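Local coordinates for adenylosuccinate lyase (Francisella tularensis subsp. tularensis SCHU S4, PDB 4EEI) that cleaves adenylosuccinate to AMP and fumarate in purine biosynthesis, and probably splits succinylaminoimidazole carboxamide ribotide (SAICAR) to release fumarate in the same pathway, at the interface of chains A and B. Coordinates in Å, arbitrary orientation; residue numbers count along the deposited sequence, not the author numbering. Chains: chain A/B, Adenylosuccinate lyase.

The interface of chains A and B. Residues chain A 5, 276, 279-280, 319; chain B 304, 307-308, 310-311.
A:Tyr5 and B:Phe311 meet as two nearly parallel, strongly offset rings: B:Phe311 lies diagonally above and beyond the CD2–CE2 rim of A:Tyr5, without covering its face. The CD2–CE2 side of the tyrosine ring is used, with A:Tyr5 CD2 3.4 Å from B:Phe311 CE2. The patch belongs to the helical core of the fumarase/aspartase (lyase 1) superfamily, whose long helices pack across subunits in a homotetramer; helix 304-333 of chain B runs here against helices 272-293 and 304-333 of chain A. The same face of A:Tyr5 is capped from its own chain by the A:Met280 methyl CE, 3.4 Å above the plane over the ring centre. On the side of B:Phe311 away from the tyrosine, A:Ile319 CD1 lies toward the rim, 3.9 Å above the plane. A:Ile319 reaches the phenylalanine tip to tip, CG1 being 3.7 Å from B:Phe311 CZ, while the A:Met280 sulfur lies beyond CE2, raised from the ring plane toward the A:Ile319 side. With CG anti to the carbonyl carbon (chi1 -80°), B:Phe311 points its ring tip between A:Tyr5 and A:Ile319. One turn before the phenylalanine, B:Ser307, which also lines the AMP pocket, sets its CB over the phenol end of A:Tyr5, on the face that carries the A:Met280 methyl, 3.3 Å from the hydroxyl OH. Its own hydroxyl turns to the neighbouring helix: OG sits between the backbone N and the carbonyl carbon (chi1 55°). From there OG donates to the main-chain O of A:Asn276 at 3.2 Å, in the carbonyl plane on a lone pair (C=O...OG 129°). Close helix packing continues at A:Gly279, whose CA lies 3.2 Å from B:Ser304 O. B:Arg310 is another AMP-pocket residue, so the chain A contacts may help to position this part of the active site. It passes the other side of the tyrosine's phenol end at about a right angle, its CD methylene 3.3 Å from A:Tyr5 OH.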
loop_
_atom_site.group_PDB
_atom_site.type_symbol
_atom_site.label_atom_id
_atom_site.label_comp_id
_atom_site.label_asym_id
_atom_site.label_seq_id
_atom_site.Cartn_x
_atom_site.Cartn_y
_atom_site.Cartn_z
ATOM N N TYR A 5 -4.244 0.558 -24.193
ATOM C CA TYR A 5 -5.120 1.456 -23.444
ATOM C C TYR A 5 -4.774 2.934 -23.595
ATOM O O TYR A 5 -5.234 3.778 -22.810
ATOM C CB TYR A 5 -5.083 1.098 -21.961
ATOM C CG TYR A 5 -5.295 -0.369 -21.663
ATOM C CD1 TYR A 5 -6.510 -0.992 -21.939
ATOM C CD2 TYR A 5 -4.284 -1.124 -21.078
ATOM C CE1 TYR A 5 -6.707 -2.336 -21.653
ATOM C CE2 TYR A 5 -4.467 -2.462 -20.788
ATOM C CZ TYR A 5 -5.675 -3.064 -21.080
ATOM O OH TYR A 5 -5.853 -4.398 -20.781
ATOM N N ASN A 276 -12.265 -5.523 -16.674
ATOM C CA ASN A 276 -11.166 -4.668 -17.106
ATOM C C ASN A 276 -11.034 -3.431 -16.210
ATOM O O ASN A 276 -9.937 -3.090 -15.758
ATOM C CB ASN A 276 -11.381 -4.256 -18.566
ATOM C CG ASN A 276 -10.371 -3.239 -19.043
ATOM O OD1 ASN A 276 -10.515 -2.034 -18.796
ATOM N ND2 ASN A 276 -9.348 -3.712 -19.752
ATOM N N GLY A 279 -9.433 -3.956 -12.785
ATOM C CA GLY A 279 -7.979 -3.897 -12.918
ATOM C C GLY A 279 -7.424 -2.480 -13.002
ATOM O O GLY A 279 -6.391 -2.181 -12.404
ATOM N N MET A 280 -8.097 -1.610 -13.748
ATOM C CA MET A 280 -7.693 -0.210 -13.848
ATOM C C MET A 280 -7.772 0.445 -12.478
ATOM O O MET A 280 -6.892 1.224 -12.104
ATOM C CB MET A 280 -8.610 0.543 -14.814
ATOM C CG MET A 280 -8.561 0.021 -16.241
ATOM S SD MET A 280 -6.916 0.211 -16.945
ATOM C CE MET A 280 -7.108 -0.668 -18.499
ATOM N N ILE A 319 -4.884 6.234 -17.497
ATOM C CA ILE A 319 -5.804 5.200 -17.016
ATOM C C ILE A 319 -7.113 5.827 -16.549
ATOM O O ILE A 319 -8.191 5.301 -16.821
ATOM C CB ILE A 319 -5.163 4.388 -15.879
ATOM C CG1 ILE A 319 -4.003 3.542 -16.422
ATOM C CG2 ILE A 319 -6.197 3.485 -15.211
ATOM C CD1 ILE A 319 -3.110 2.974 -15.303
ATOM N N SER B 304 -9.989 -9.438 -14.343
ATOM C CA SER B 304 -9.545 -8.140 -13.820
ATOM C C SER B 304 -8.022 -8.037 -13.699
ATOM O O SER B 304 -7.441 -6.956 -13.858
ATOM C CB SER B 304 -10.184 -7.868 -12.457
ATOM O OG SER B 304 -9.775 -8.832 -11.503
ATOM N N SER B 307 -5.596 -6.600 -17.308
ATOM C CA SER B 307 -5.205 -5.214 -17.617
ATOM C C SER B 307 -4.125 -4.733 -16.654
ATOM O O SER B 307 -3.147 -4.101 -17.059
ATOM C CB SER B 307 -6.409 -4.284 -17.528
ATOM O OG SER B 307 -7.035 -4.407 -16.263
ATOM N N ALA B 308 -4.295 -5.033 -15.377
ATOM C CA ALA B 308 -3.292 -4.639 -14.380
ATOM C C ALA B 308 -1.924 -5.223 -14.700
ATOM O O ALA B 308 -0.918 -4.509 -14.697
ATOM C CB ALA B 308 -3.733 -5.043 -12.989
ATOM N N ARG B 310 -0.748 -6.193 -17.529
ATOM C CA ARG B 310 -0.177 -5.619 -18.752
ATOM C C ARG B 310 0.606 -4.344 -18.477
ATOM O O ARG B 310 1.532 -4.017 -19.204
ATOM C CB ARG B 310 -1.280 -5.300 -19.768
ATOM C CG ARG B 310 -2.017 -6.509 -20.354
ATOM C CD ARG B 310 -3.026 -6.017 -21.394
ATOM N NE ARG B 310 -4.010 -7.030 -21.758
ATOM C CZ ARG B 310 -3.886 -7.876 -22.777
ATOM N NH1 ARG B 310 -2.811 -7.843 -23.554
ATOM N NH2 ARG B 310 -4.848 -8.757 -23.022
ATOM N N PHE B 311 0.221 -3.611 -17.437
ATOM C CA PHE B 311 0.957 -2.410 -17.038
ATOM C C PHE B 311 2.129 -2.744 -16.127
ATOM O O PHE B 311 3.269 -2.395 -16.417
ATOM C CB PHE B 311 0.053 -1.449 -16.259
ATOM C CG PHE B 311 -0.845 -0.602 -17.123
ATOM C CD1 PHE B 311 -0.374 0.567 -17.697
ATOM C CD2 PHE B 311 -2.169 -0.958 -17.321
ATOM C CE1 PHE B 311 -1.217 1.355 -18.474
ATOM C CE2 PHE B 311 -3.014 -0.170 -18.082
ATOM C CZ PHE B 311 -2.538 0.977 -18.663
#